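Local coordinates for protein AlyGC (Glaciecola chathamensis, PDB 5GKD) that degrades alginate as a polysaccharide lyase of family 6, probably by beta-elimination at a site that holds a calcium ion, at residues I476-T482 / L502-K508; D433-G437 / K481-I485; L4-P8 / W31-E35; A151-T155 / H192-S197; D167-F171 / I417-G423. All coordinates share one frame; numbering follows the deposited sequence.

Interaction 1 (I476-T482 / L502-K508)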
# COMPACT_ATOMS: atom_id res chain seq x y z
N ILE A 476 -1.90 15.22 12.96
CA ILE A 476 -1.03 14.05 12.98
C ILE A 476 0.41 14.49 13.20
O ILE A 476 0.89 15.47 12.60
CB ILE A 476 -1.20 13.24 11.69
CG1 ILE A 476 -2.57 12.57 11.68
CG2 ILE A 476 -0.12 12.20 11.56
CD1 ILE A 476 -2.83 11.79 10.41
N LEU A 477 1.11 13.79 14.09
CA LEU A 477 2.52 14.04 14.36
C LEU A 477 3.33 13.15 13.41
O LEU A 477 3.52 11.97 13.69
CB LEU A 477 2.85 13.72 15.81
CG LEU A 477 2.48 14.66 16.96
CD1 LEU A 477 1.59 15.79 16.53
CD2 LEU A 477 1.85 13.87 18.09
N SER A 478 3.78 13.70 12.29
CA SER A 478 4.52 12.91 11.32
C SER A 478 6.01 13.11 11.56
O SER A 478 6.50 14.24 11.57
CB SER A 478 4.12 13.25 9.88
OG SER A 478 4.09 14.64 9.68
N LEU A 479 6.70 12.01 11.79
CA LEU A 479 8.10 11.99 12.17
C LEU A 479 8.95 11.61 10.96
O LEU A 479 8.77 10.52 10.40
CB LEU A 479 8.31 11.01 13.31
CG LEU A 479 9.61 11.04 14.10
CD1 LEU A 479 9.90 12.45 14.58
CD2 LEU A 479 9.46 10.12 15.28
N ASP A 480 9.86 12.49 10.56
CA ASP A 480 10.78 12.23 9.46
C ASP A 480 12.21 12.44 9.91
O ASP A 480 13.09 12.72 9.10
CB ASP A 480 10.44 13.07 8.22
CG ASP A 480 10.57 14.58 8.46
OD1 ASP A 480 10.98 15.00 9.56
OD2 ASP A 480 10.27 15.35 7.54
N LYS A 481 12.46 12.31 11.21
CA LYS A 481 13.80 12.40 11.76
C LYS A 481 13.89 11.46 12.95
O LYS A 481 12.91 10.81 13.33
CB LYS A 481 14.12 13.85 12.15
CG LYS A 481 13.37 14.31 13.39
CD LYS A 481 13.24 15.83 13.46
CE LYS A 481 12.21 16.32 12.48
NZ LYS A 481 11.91 17.77 12.65
N THR A 482 15.07 11.38 13.56
CA THR A 482 15.25 10.57 14.76
C THR A 482 14.93 11.44 15.98
O THR A 482 15.49 12.53 16.13
CB THR A 482 16.66 10.00 14.83
OG1 THR A 482 16.88 9.10 13.73
CG2 THR A 482 16.88 9.26 16.14
N LEU A 502 -2.20 9.25 16.04
CA LEU A 502 -1.40 10.14 16.85
C LEU A 502 -0.04 10.41 16.21
O LEU A 502 0.33 11.56 15.99
CB LEU A 502 -1.21 9.54 18.24
CG LEU A 502 -0.36 10.41 19.16
CD1 LEU A 502 -1.04 11.75 19.34
CD2 LEU A 502 -0.13 9.72 20.49
N ILE A 503 0.70 9.35 15.89
CA ILE A 503 2.06 9.46 15.37
C ILE A 503 2.21 8.61 14.12
O ILE A 503 1.88 7.42 14.13
CB ILE A 503 3.12 9.04 16.41
CG1 ILE A 503 3.07 9.97 17.62
CG2 ILE A 503 4.50 9.06 15.79
CD1 ILE A 503 3.97 9.53 18.74
N GLU A 504 2.73 9.22 13.06
CA GLU A 504 3.05 8.58 11.79
C GLU A 504 4.55 8.60 11.59
O GLU A 504 5.19 9.65 11.75
CB GLU A 504 2.35 9.31 10.64
CG GLU A 504 2.76 8.84 9.27
CD GLU A 504 2.18 9.72 8.17
OE1 GLU A 504 1.19 9.32 7.54
OE2 GLU A 504 2.73 10.82 7.95
N ILE A 505 5.12 7.46 11.26
CA ILE A 505 6.56 7.33 11.05
C ILE A 505 6.82 7.32 9.55
O ILE A 505 6.42 6.38 8.85
CB ILE A 505 7.13 6.09 11.75
CG1 ILE A 505 6.77 6.11 13.24
CG2 ILE A 505 8.65 6.02 11.57
CD1 ILE A 505 7.20 4.85 14.01
N ASN A 506 7.49 8.36 9.07
CA ASN A 506 7.89 8.52 7.68
C ASN A 506 9.34 8.11 7.49
O ASN A 506 10.06 7.83 8.44
CB ASN A 506 7.72 9.98 7.24
CG ASN A 506 6.26 10.40 7.14
OD1 ASN A 506 5.83 11.40 7.73
ND2 ASN A 506 5.49 9.65 6.38
N ASN A 507 9.77 8.11 6.22
CA ASN A 507 11.17 7.90 5.90
C ASN A 507 12.05 8.78 6.77
O ASN A 507 11.77 9.97 6.95
CB ASN A 507 11.42 8.22 4.42
CG ASN A 507 10.85 7.16 3.51
OD1 ASN A 507 10.83 5.98 3.84
ND2 ASN A 507 10.39 7.58 2.34
N LYS A 508 13.09 8.17 7.34
CA LYS A 508 14.10 8.79 8.19
C LYS A 508 13.57 8.98 9.61
O LYS A 508 14.33 9.37 10.50
CB LYS A 508 14.61 10.14 7.64
CG LYS A 508 15.10 10.01 6.18
CD LYS A 508 15.37 11.34 5.51
CE LYS A 508 16.50 12.05 6.20
NZ LYS A 508 17.63 11.11 6.37
O HOH W 1 17.01 9.55 11.05
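Leu477 and Leu479 are laced to the strand 503-505 by main-chain hydrogen bonds, a worked example of the parallel beta ladder in which one residue bonds to both neighbours of its partner. Leu477 N donates to Leu502 O (3.0 Å) and Leu477 O accepts from Glu504 N (2.9 Å), so Leu477 straddles Ile503. Two residues on, Leu479 straddles Ile505: its N meets Glu504 O at 2.8 Å, nearly in line with the carbonyl, and its O takes the N-H of Asn506. CA-H...O contacts fill the intervals, as where Ser478 CA faces Glu504 O.

Apolar contacts gather on the face of Leu477, Leu479, Ile503 and Ile505. Leu477 CD2 lies 3.8 Å from Leu502 CD1, the two side chains running side by side and pointing the same way, and helix 450-457 closes over Leu477 with Leu451, Phe452 and Ile455.

The other face is more polar. Glu504 is extended, with CG anti to the backbone N (chi1 172°), and lays OE2 3.4 Å from Ser478 CB, while OE1 forms a salt bridge with Arg533. Ile476 CG2 rests against Glu504 CB.

Beyond the strands a water takes over: it donates to Lys508 O and lies 2.7 Å from Thr482 OG1, which is also bonded to Asn510.

The chemistry is thus divided in three: the backbone polar groups satisfy one another between successive coils of a parallel beta-helix, Leu477 is buried against a helix while Leu479 and Ile503 pack inward on Leu511, and the carboxylate is kept for the opposite face, where an arginine can balance it.

Interaction 2 (D433-G437 / K481-I485)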
# COMPACT_ATOMS: atom_id res chain seq x y z
N ASP A 433 23.56 5.63 10.66
CA ASP A 433 22.39 5.84 11.50
C ASP A 433 22.59 7.03 12.43
O ASP A 433 23.70 7.33 12.86
CB ASP A 433 22.08 4.59 12.34
CG ASP A 433 21.66 3.41 11.48
OD1 ASP A 433 21.09 3.62 10.40
OD2 ASP A 433 21.88 2.25 11.92
N VAL A 434 21.48 7.72 12.75
CA VAL A 434 21.45 8.72 13.81
C VAL A 434 21.09 8.04 15.12
O VAL A 434 20.11 7.29 15.20
CB VAL A 434 20.46 9.85 13.49
CG1 VAL A 434 20.42 10.86 14.65
CG2 VAL A 434 20.82 10.55 12.20
N ALA A 435 21.88 8.30 16.16
CA ALA A 435 21.63 7.68 17.45
C ALA A 435 20.56 8.44 18.20
O ALA A 435 20.45 9.66 18.11
CB ALA A 435 22.91 7.64 18.27
N PHE A 436 19.75 7.70 18.96
CA PHE A 436 18.77 8.34 19.83
C PHE A 436 19.48 9.18 20.89
O PHE A 436 20.42 8.72 21.53
CB PHE A 436 17.89 7.29 20.51
CG PHE A 436 16.80 6.74 19.63
CD1 PHE A 436 15.77 7.56 19.19
CD2 PHE A 436 16.77 5.40 19.31
CE1 PHE A 436 14.75 7.04 18.39
CE2 PHE A 436 15.74 4.88 18.53
CZ PHE A 436 14.74 5.70 18.07
N GLY A 437 19.02 10.42 21.06
CA GLY A 437 19.60 11.26 22.09
C GLY A 437 20.98 11.78 21.79
O GLY A 437 21.66 12.26 22.70
N LYS A 481 12.46 12.31 11.21
CA LYS A 481 13.80 12.40 11.76
C LYS A 481 13.89 11.46 12.95
O LYS A 481 12.91 10.81 13.33
CB LYS A 481 14.12 13.85 12.15
CG LYS A 481 13.37 14.31 13.39
CD LYS A 481 13.24 15.83 13.46
CE LYS A 481 12.21 16.32 12.48
NZ LYS A 481 11.91 17.77 12.65
N THR A 482 15.07 11.38 13.56
CA THR A 482 15.25 10.57 14.76
C THR A 482 14.93 11.44 15.98
O THR A 482 15.49 12.53 16.13
CB THR A 482 16.66 10.00 14.83
OG1 THR A 482 16.88 9.10 13.73
CG2 THR A 482 16.88 9.26 16.14
N LEU A 483 14.02 10.96 16.83
CA LEU A 483 13.51 11.82 17.89
C LEU A 483 13.15 10.99 19.11
O LEU A 483 12.67 9.86 18.98
CB LEU A 483 12.27 12.59 17.41
CG LEU A 483 12.02 13.96 18.01
CD1 LEU A 483 12.99 14.99 17.44
CD2 LEU A 483 10.57 14.38 17.78
N THR A 484 13.38 11.55 20.29
CA THR A 484 12.92 10.99 21.56
C THR A 484 11.92 11.94 22.18
O THR A 484 12.19 13.14 22.31
CB THR A 484 14.09 10.75 22.52
OG1 THR A 484 14.99 9.78 21.97
CG2 THR A 484 13.58 10.22 23.85
N ILE A 485 10.76 11.42 22.56
CA ILE A 485 9.75 12.18 23.29
C ILE A 485 9.75 11.66 24.73
O ILE A 485 9.35 10.52 24.98
CB ILE A 485 8.37 12.07 22.63
CG1 ILE A 485 8.46 12.58 21.19
CG2 ILE A 485 7.35 12.85 23.42
CD1 ILE A 485 7.16 12.64 20.47
O HOH W 2 16.46 11.23 19.96
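The ring of Phe436 turns an edge to the strand 482-485: Leu483 O lies near the ring plane, 3.6 Å from CE1, and a water sits in that plane as well. Thr482 CG2 and Thr484 OG1 approach the ring obliquely, at 3.7 and 3.6 Å from CD1, and Arg544 adds a cation-pi contact from outside the two segments. The setting is the long connection between the two parallel beta-helices of the chain, here laid against a strand of the second one.

Phe436 gets there by a first torsion of -79°, which sets CG anti to the carbonyl carbon and swings the ring from the loop over to the strand; the phenyl crosses Thr482 at about a right angle. An alanine at Phe436 is likely to leave the Thr482 methyl without its aromatic neighbour, open a gap beside the Leu483 carbonyl and deprive the Arg544 guanidinium of its cation-pi partner. Val434 adds a smaller van der Waals contact, sliding past Thr482 in the opposite direction with CB 3.7 Å from Thr482 OG1, a hydroxyl bonded to Asn510, and CG1 against Thr482 CB. The Val434 carbonyl oxygen is held by Arg544, so the same arginine grips the loop twice.

Past the ring, loop and strand are joined through solvent and not directly. The water at the ring edge accepts the N-H of Gly437 at 2.9 Å and lies at the same distance from Thr484 OG1.

Interaction 3 (L4-P8 / W31-E35)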
# COMPACT_ATOMS: atom_id res chain seq x y z
N LEU A 4 35.76 20.10 -22.11
CA LEU A 4 34.87 20.54 -21.04
C LEU A 4 33.46 20.73 -21.58
O LEU A 4 33.27 21.39 -22.60
CB LEU A 4 35.39 21.86 -20.45
CG LEU A 4 35.24 22.24 -18.97
CD1 LEU A 4 34.99 23.74 -18.83
CD2 LEU A 4 34.18 21.43 -18.25
N VAL A 5 32.46 20.16 -20.89
CA VAL A 5 31.06 20.28 -21.30
C VAL A 5 30.21 20.65 -20.10
O VAL A 5 30.48 20.24 -18.97
CB VAL A 5 30.55 18.98 -21.95
CG1 VAL A 5 31.33 18.70 -23.22
CG2 VAL A 5 30.63 17.80 -20.98
N LYS A 6 29.17 21.45 -20.34
CA LYS A 6 28.35 21.97 -19.26
C LYS A 6 26.88 21.63 -19.40
O LYS A 6 26.09 22.04 -18.54
CB LYS A 6 28.52 23.50 -19.15
CG LYS A 6 29.94 23.96 -18.82
CD LYS A 6 30.10 25.46 -18.81
CE LYS A 6 31.54 25.87 -18.52
NZ LYS A 6 31.73 27.35 -18.64
N THR A 7 26.48 20.91 -20.44
CA THR A 7 25.10 20.49 -20.64
C THR A 7 25.08 19.10 -21.25
O THR A 7 26.07 18.67 -21.85
CB THR A 7 24.31 21.43 -21.56
OG1 THR A 7 24.92 21.44 -22.86
CG2 THR A 7 24.25 22.83 -21.02
N PRO A 8 23.97 18.37 -21.12
CA PRO A 8 23.89 17.08 -21.82
C PRO A 8 24.07 17.20 -23.33
O PRO A 8 24.68 16.32 -23.94
CB PRO A 8 22.49 16.57 -21.44
CG PRO A 8 22.24 17.16 -20.13
CD PRO A 8 22.87 18.54 -20.16
N TRP A 31 24.08 17.71 -12.06
CA TRP A 31 23.47 17.28 -13.31
C TRP A 31 22.26 16.43 -12.95
O TRP A 31 22.43 15.28 -12.53
CB TRP A 31 24.44 16.48 -14.17
CG TRP A 31 25.68 17.20 -14.51
CD1 TRP A 31 26.62 17.67 -13.65
CD2 TRP A 31 26.12 17.55 -15.82
NE1 TRP A 31 27.62 18.29 -14.34
CE2 TRP A 31 27.34 18.23 -15.68
CE3 TRP A 31 25.60 17.35 -17.11
CZ2 TRP A 31 28.06 18.71 -16.77
CZ3 TRP A 31 26.32 17.82 -18.20
CH2 TRP A 31 27.53 18.50 -18.02
N ARG A 32 21.07 16.98 -13.12
CA ARG A 32 19.85 16.29 -12.71
C ARG A 32 19.24 15.55 -13.89
O ARG A 32 19.26 16.04 -15.02
CB ARG A 32 18.84 17.28 -12.11
CG ARG A 32 17.60 16.60 -11.53
CD ARG A 32 17.15 17.15 -10.18
NE ARG A 32 16.03 16.35 -9.66
CZ ARG A 32 16.02 15.64 -8.53
NH1 ARG A 32 17.07 15.61 -7.70
NH2 ARG A 32 14.93 14.95 -8.22
N ASP A 33 18.72 14.35 -13.63
CA ASP A 33 18.04 13.55 -14.65
C ASP A 33 18.93 13.34 -15.88
O ASP A 33 18.48 13.47 -17.01
CB ASP A 33 16.72 14.20 -15.06
CG ASP A 33 15.77 14.42 -13.89
OD1 ASP A 33 15.83 13.70 -12.88
OD2 ASP A 33 14.93 15.34 -14.00
N PHE A 34 20.20 13.02 -15.65
CA PHE A 34 21.18 12.84 -16.71
C PHE A 34 21.43 11.34 -16.91
O PHE A 34 22.19 10.73 -16.15
CB PHE A 34 22.47 13.57 -16.37
CG PHE A 34 23.44 13.68 -17.52
CD1 PHE A 34 23.04 13.41 -18.82
CD2 PHE A 34 24.75 14.06 -17.30
CE1 PHE A 34 23.93 13.52 -19.87
CE2 PHE A 34 25.64 14.16 -18.36
CZ PHE A 34 25.23 13.89 -19.64
N GLU A 35 20.82 10.77 -17.95
CA GLU A 35 21.07 9.38 -18.35
C GLU A 35 22.26 9.36 -19.30
O GLU A 35 22.12 9.64 -20.49
CB GLU A 35 19.83 8.78 -19.01
CG GLU A 35 18.66 8.60 -18.06
CD GLU A 35 17.44 7.99 -18.73
OE1 GLU A 35 17.45 6.78 -19.04
OE2 GLU A 35 16.45 8.72 -18.92
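Trp31 pushes the outer rim of its indole against the bend that runs from Val5 to Pro8, and its course from CB outward shows how one large side chain can serve several neighbours. CB points toward that bend, and a first torsion of -58° places CG anti to the carbonyl carbon. On the five-membered ring, NE1 is held by Ala27 O, which helps fix the rotation of the indole. The six-membered ring then makes the contacts. CZ2 comes 3.6 Å from Val5 O, a carbonyl oxygen lying in the ring plane at its edge. CH2, at the far corner, reaches the Lys6 carbonyl carbon at 3.5 Å and Val5 CG2 at a looser 4.3 Å. CZ3 sits 3.5 Å from Thr7 C, with Thr7 O again in the ring plane, and 4.0 Å from Pro8 CD.

Pro8 is shared with a second aromatic ring. Its CG stands over one face of Phe34 in a CH-pi contact, 4.3 Å from the ring centroid and 22° off the normal, displaced toward the rim, while Pro8 CB touches Phe34 CE1 at 3.7 Å.

Thr7 occupies the N-cap of helix 8-17, its OG1 capping Ala10 N. The two aromatic side chains therefore pack against the start of the helix, which follows the first strand, as in the N-terminal cap common to parallel beta-helices of the pectate lyase type.

Interaction 4 (A151-T155 / H192-S197). With PO4 (phosphate ion), chain G.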
# COMPACT_ATOMS: atom_id res chain seq x y z
N ALA A 151 26.65 -6.77 -9.55
CA ALA A 151 26.65 -8.11 -10.11
C ALA A 151 27.48 -8.15 -11.39
O ALA A 151 27.66 -7.14 -12.07
CB ALA A 151 25.22 -8.58 -10.38
N VAL A 152 28.01 -9.33 -11.69
CA VAL A 152 28.61 -9.66 -12.98
C VAL A 152 27.62 -10.55 -13.71
O VAL A 152 27.26 -11.61 -13.19
CB VAL A 152 29.95 -10.39 -12.80
CG1 VAL A 152 30.40 -11.00 -14.11
CG2 VAL A 152 31.01 -9.46 -12.23
N ARG A 153 27.18 -10.13 -14.88
CA ARG A 153 26.23 -10.90 -15.68
C ARG A 153 26.97 -11.81 -16.64
O ARG A 153 28.03 -11.47 -17.16
CB ARG A 153 25.31 -10.00 -16.51
CG ARG A 153 24.26 -9.27 -15.75
CD ARG A 153 23.16 -10.20 -15.27
NE ARG A 153 21.95 -10.21 -16.10
CZ ARG A 153 21.13 -11.25 -16.15
NH1 ARG A 153 21.43 -12.35 -15.47
NH2 ARG A 153 20.03 -11.23 -16.88
N LEU A 154 26.35 -12.95 -16.94
CA LEU A 154 26.97 -13.97 -17.77
C LEU A 154 26.03 -14.44 -18.87
O LEU A 154 26.10 -15.59 -19.31
CB LEU A 154 27.40 -15.15 -16.91
CG LEU A 154 28.40 -14.75 -15.83
CD1 LEU A 154 28.58 -15.92 -14.89
CD2 LEU A 154 29.71 -14.34 -16.48
N THR A 155 25.14 -13.56 -19.31
CA THR A 155 23.98 -14.05 -20.04
C THR A 155 24.33 -14.52 -21.44
O THR A 155 23.60 -15.34 -21.99
CB THR A 155 22.89 -12.98 -20.04
OG1 THR A 155 23.43 -11.73 -20.41
CG2 THR A 155 22.33 -12.85 -18.66
N HIS A 192 23.42 -19.49 -15.44
CA HIS A 192 24.73 -19.47 -16.07
C HIS A 192 25.85 -19.91 -15.13
O HIS A 192 27.02 -19.64 -15.40
CB HIS A 192 25.00 -18.06 -16.60
CG HIS A 192 23.94 -17.59 -17.52
ND1 HIS A 192 23.68 -18.22 -18.72
CD2 HIS A 192 23.05 -16.58 -17.42
CE1 HIS A 192 22.68 -17.61 -19.33
NE2 HIS A 192 22.28 -16.61 -18.56
N SER A 193 25.51 -20.61 -14.04
CA SER A 193 26.48 -20.94 -13.01
C SER A 193 27.44 -22.04 -13.43
O SER A 193 28.50 -22.16 -12.83
CB SER A 193 25.76 -21.33 -11.72
OG SER A 193 24.82 -22.37 -11.95
N LEU A 194 27.12 -22.82 -14.46
CA LEU A 194 28.05 -23.82 -14.96
C LEU A 194 29.03 -23.25 -15.99
O LEU A 194 29.90 -23.98 -16.45
CB LEU A 194 27.29 -25.01 -15.55
CG LEU A 194 26.33 -25.62 -14.53
CD1 LEU A 194 25.61 -26.83 -15.08
CD2 LEU A 194 27.11 -25.99 -13.27
N THR A 195 28.92 -21.97 -16.33
CA THR A 195 29.91 -21.36 -17.19
C THR A 195 31.04 -20.80 -16.33
O THR A 195 30.86 -20.55 -15.14
CB THR A 195 29.30 -20.25 -18.05
OG1 THR A 195 28.99 -19.12 -17.24
CG2 THR A 195 28.02 -20.74 -18.72
N ASP A 196 32.20 -20.63 -16.94
CA ASP A 196 33.39 -20.12 -16.27
C ASP A 196 33.44 -18.61 -16.43
O ASP A 196 33.49 -18.10 -17.55
CB ASP A 196 34.66 -20.74 -16.85
CG ASP A 196 34.81 -22.21 -16.53
OD1 ASP A 196 34.28 -22.67 -15.51
OD2 ASP A 196 35.49 -22.90 -17.31
N SER A 197 33.48 -17.90 -15.30
CA SER A 197 33.53 -16.45 -15.31
C SER A 197 34.94 -15.89 -15.19
O SER A 197 35.25 -14.89 -15.84
CB SER A 197 32.64 -15.90 -14.19
OG SER A 197 32.68 -14.49 -14.15
P PO4 G . 19.37 -8.10 -18.09
O1 PO4 G . 20.85 -8.39 -18.20
O2 PO4 G . 18.85 -7.35 -19.29
O3 PO4 G . 19.15 -7.30 -16.83
O4 PO4 G . 18.60 -9.40 -18.00
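A type I beta turn from His192 to Thr195, in the loop between strands 185-188 and 200-207 of the parallel beta-helix, packs His192 against Leu154 and Thr155 at the end of strand 150-152. One face of the imidazole takes both residues. Leu154 O stands 3.4 Å from His192 CG, offset toward the rim, and Thr155 CA makes a CH-pi contact 3.8 Å from the centroid, 28° off the normal. Leu154 O is also bonded to Gln160. With an alanine at His192, this backbone would probably lose its lid, and a gap would open beside Thr155.

Leu154 spreads its two methyls along the loop: CD1 goes toward Thr195 OG1, while CD2 lies 3.8 Å from Ser197 OG, a hydroxyl bonded in turn to Thr199 and Asn162. The turn is tightened from within, since His192 O accepts from both Thr195 N and Thr195 OG1, the latter in the carbonyl plane at 2.7 Å.

On the other side of Thr155 lies Arg153, bent at chi2 and chi3, with the methyl CG2 of Thr155 over the centre of its guanidinium. The guanidinium presents its edge to a phosphate: NE donates to O1 (3.0 Å) and NH2 to O4 (2.6 Å). Tyr129 and Arg94 bind the same ion, which probably came from the crystallisation liquor.

The chemistry implies two neighbouring roles: the turn is held by its own hydrogen bonds, and van der Waals and CH-pi contacts seat it against Leu154 and Thr155, while the edge-on arginine completes an anion pocket, consistent with a surface able to receive a negatively charged group.

Interaction 5 (D167-F171 / I417-G423)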
# COMPACT_ATOMS: atom_id res chain seq x y z
N ASP A 167 38.29 -4.46 -7.46
CA ASP A 167 39.35 -4.34 -6.48
C ASP A 167 39.32 -2.98 -5.80
O ASP A 167 38.90 -1.98 -6.39
CB ASP A 167 40.74 -4.56 -7.11
CG ASP A 167 41.12 -3.48 -8.10
OD1 ASP A 167 40.71 -3.58 -9.26
OD2 ASP A 167 41.82 -2.52 -7.72
N HIS A 168 39.77 -2.96 -4.55
CA HIS A 168 39.96 -1.73 -3.78
C HIS A 168 38.69 -0.90 -3.67
O HIS A 168 38.76 0.32 -3.57
CB HIS A 168 41.08 -0.88 -4.39
CG HIS A 168 42.42 -1.52 -4.34
ND1 HIS A 168 42.94 -2.25 -5.38
CD2 HIS A 168 43.35 -1.56 -3.35
CE1 HIS A 168 44.14 -2.70 -5.04
NE2 HIS A 168 44.40 -2.30 -3.81
N ASN A 169 37.53 -1.53 -3.68
CA ASN A 169 36.28 -0.80 -3.53
C ASN A 169 35.89 -0.75 -2.06
O ASN A 169 36.20 -1.66 -1.27
CB ASN A 169 35.17 -1.45 -4.34
CG ASN A 169 35.45 -1.40 -5.83
OD1 ASN A 169 35.46 -0.32 -6.41
ND2 ASN A 169 35.70 -2.55 -6.44
N TYR A 170 35.23 0.33 -1.68
CA TYR A 170 34.59 0.45 -0.38
C TYR A 170 33.13 0.09 -0.56
O TYR A 170 32.36 0.86 -1.14
CB TYR A 170 34.75 1.84 0.22
CG TYR A 170 34.02 2.04 1.55
CD1 TYR A 170 34.37 1.29 2.68
CD2 TYR A 170 33.01 2.98 1.68
CE1 TYR A 170 33.72 1.48 3.89
CE2 TYR A 170 32.36 3.18 2.87
CZ TYR A 170 32.70 2.42 3.98
OH TYR A 170 32.04 2.63 5.16
N PHE A 171 32.75 -1.09 -0.09
CA PHE A 171 31.35 -1.46 0.02
C PHE A 171 30.92 -1.06 1.43
O PHE A 171 31.12 -1.81 2.39
CB PHE A 171 31.14 -2.94 -0.27
CG PHE A 171 31.46 -3.33 -1.69
CD1 PHE A 171 30.60 -3.02 -2.73
CD2 PHE A 171 32.63 -4.02 -2.00
CE1 PHE A 171 30.89 -3.38 -4.04
CE2 PHE A 171 32.92 -4.39 -3.32
CZ PHE A 171 32.05 -4.06 -4.33
N ILE A 417 43.76 -5.30 3.88
CA ILE A 417 43.54 -3.94 3.40
C ILE A 417 42.75 -3.15 4.44
O ILE A 417 41.86 -3.68 5.11
CB ILE A 417 42.85 -3.94 2.03
CG1 ILE A 417 42.90 -2.54 1.42
CG2 ILE A 417 41.44 -4.47 2.11
CD1 ILE A 417 43.32 -2.56 -0.02
N GLY A 418 43.12 -1.88 4.61
CA GLY A 418 42.47 -1.04 5.59
C GLY A 418 41.29 -0.27 5.02
O GLY A 418 41.15 -0.10 3.82
N LYS A 419 40.43 0.20 5.92
CA LYS A 419 39.27 0.97 5.50
C LYS A 419 39.67 2.24 4.76
O LYS A 419 38.95 2.69 3.87
CB LYS A 419 38.40 1.31 6.71
CG LYS A 419 37.09 2.05 6.40
CD LYS A 419 36.25 2.18 7.65
CE LYS A 419 34.92 2.84 7.38
NZ LYS A 419 34.17 3.11 8.65
N ASP A 420 40.82 2.83 5.10
CA ASP A 420 41.24 4.06 4.44
C ASP A 420 42.18 3.82 3.27
O ASP A 420 42.68 4.78 2.69
CB ASP A 420 41.87 5.03 5.45
CG ASP A 420 42.81 4.36 6.42
OD1 ASP A 420 43.70 3.59 5.99
OD2 ASP A 420 42.66 4.62 7.64
N GLU A 421 42.40 2.57 2.88
CA GLU A 421 43.15 2.27 1.67
C GLU A 421 42.24 1.90 0.52
O GLU A 421 42.70 1.37 -0.48
CB GLU A 421 44.13 1.14 1.92
CG GLU A 421 45.04 1.38 3.08
CD GLU A 421 45.89 0.18 3.36
OE1 GLU A 421 47.00 0.09 2.82
OE2 GLU A 421 45.41 -0.71 4.07
N VAL A 422 40.96 2.16 0.65
CA VAL A 422 39.95 1.68 -0.27
C VAL A 422 39.01 2.85 -0.54
O VAL A 422 38.93 3.80 0.24
CB VAL A 422 39.28 0.45 0.37
CG1 VAL A 422 37.95 0.34 -0.00
CG2 VAL A 422 40.03 -0.84 0.02
N GLY A 423 38.32 2.82 -1.67
CA GLY A 423 37.43 3.92 -2.00
C GLY A 423 38.17 5.12 -2.56
O GLY A 423 39.16 4.99 -3.27
O HOH W 3 31.90 4.39 7.68
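Tyr170, His168 and Val422 carry this contact, where a loop is hung on the beta-helix chiefly through main-chain and apolar groups. His168 offers its backbone first: Gly423 N donates to His168 O at 3.2 Å, almost straight (176°), though tilted from the carbonyl plane. The imidazole lies beside Ile417, whose CD1 meets CD2 of the ring at 3.5 Å, the two side chains crossing at about a right angle. Its rotation is set by ND1, which donates to the anti lone pair of Asp167 OD2 in the ring plane (2.6 Å); Asp167 OD1 in turn bridges to Arg134 and Arg165, so a fixed carboxylate positions the ring.

Val422 points toward segment 167-171, CG2 lying 3.9 Å from His168 CA. Its other methyl is placed so close to Asn169 O that this detail of the model is doubtful. Gly423 next to it has backbone angles that suit glycine, and a CB there would press on Tyr170 CB.

Tyr170 stretches out with CG anti to the backbone N (chi1 176°), bringing OH to 3.6 Å from CE of the extended Lys419. A water links the two ends, donating to Tyr170 OH and accepting from Lys419 NZ at 2.8 Å; the hydroxyl is also bonded to Asp207.

Strand 170-171 pairs with strands 134-141 and 200-207. From the former, His137 stacks on His168 and His139 meets the Tyr170 ring edge-to-face, while Lys429, farther along the connection from strand 398-400 to strand 441-444, makes a cation-pi contact with Tyr170.

Interactions 1 and 2 adjoin, their centres 11 Å apart: Lys481 and Thr482 belong to both, so the coil pairing of the second beta-helix runs directly into the seat of the connecting loop. Interaction 5 anchors an earlier part of that connection on the first beta-helix, about 30 Å from interaction 2 between centres. Interactions 4 and 5 interlock along the chain and approach to about 8 Å at their nearest atoms. The calcium ligands Asn180 and Glu183 fall between the segments of interaction 4, and the carbonate-pocket residues Arg240, Arg264 and Tyr303 between those of interaction 5. Interaction 3, about 33 Å from interaction 4 between centres, marks the N-terminal end.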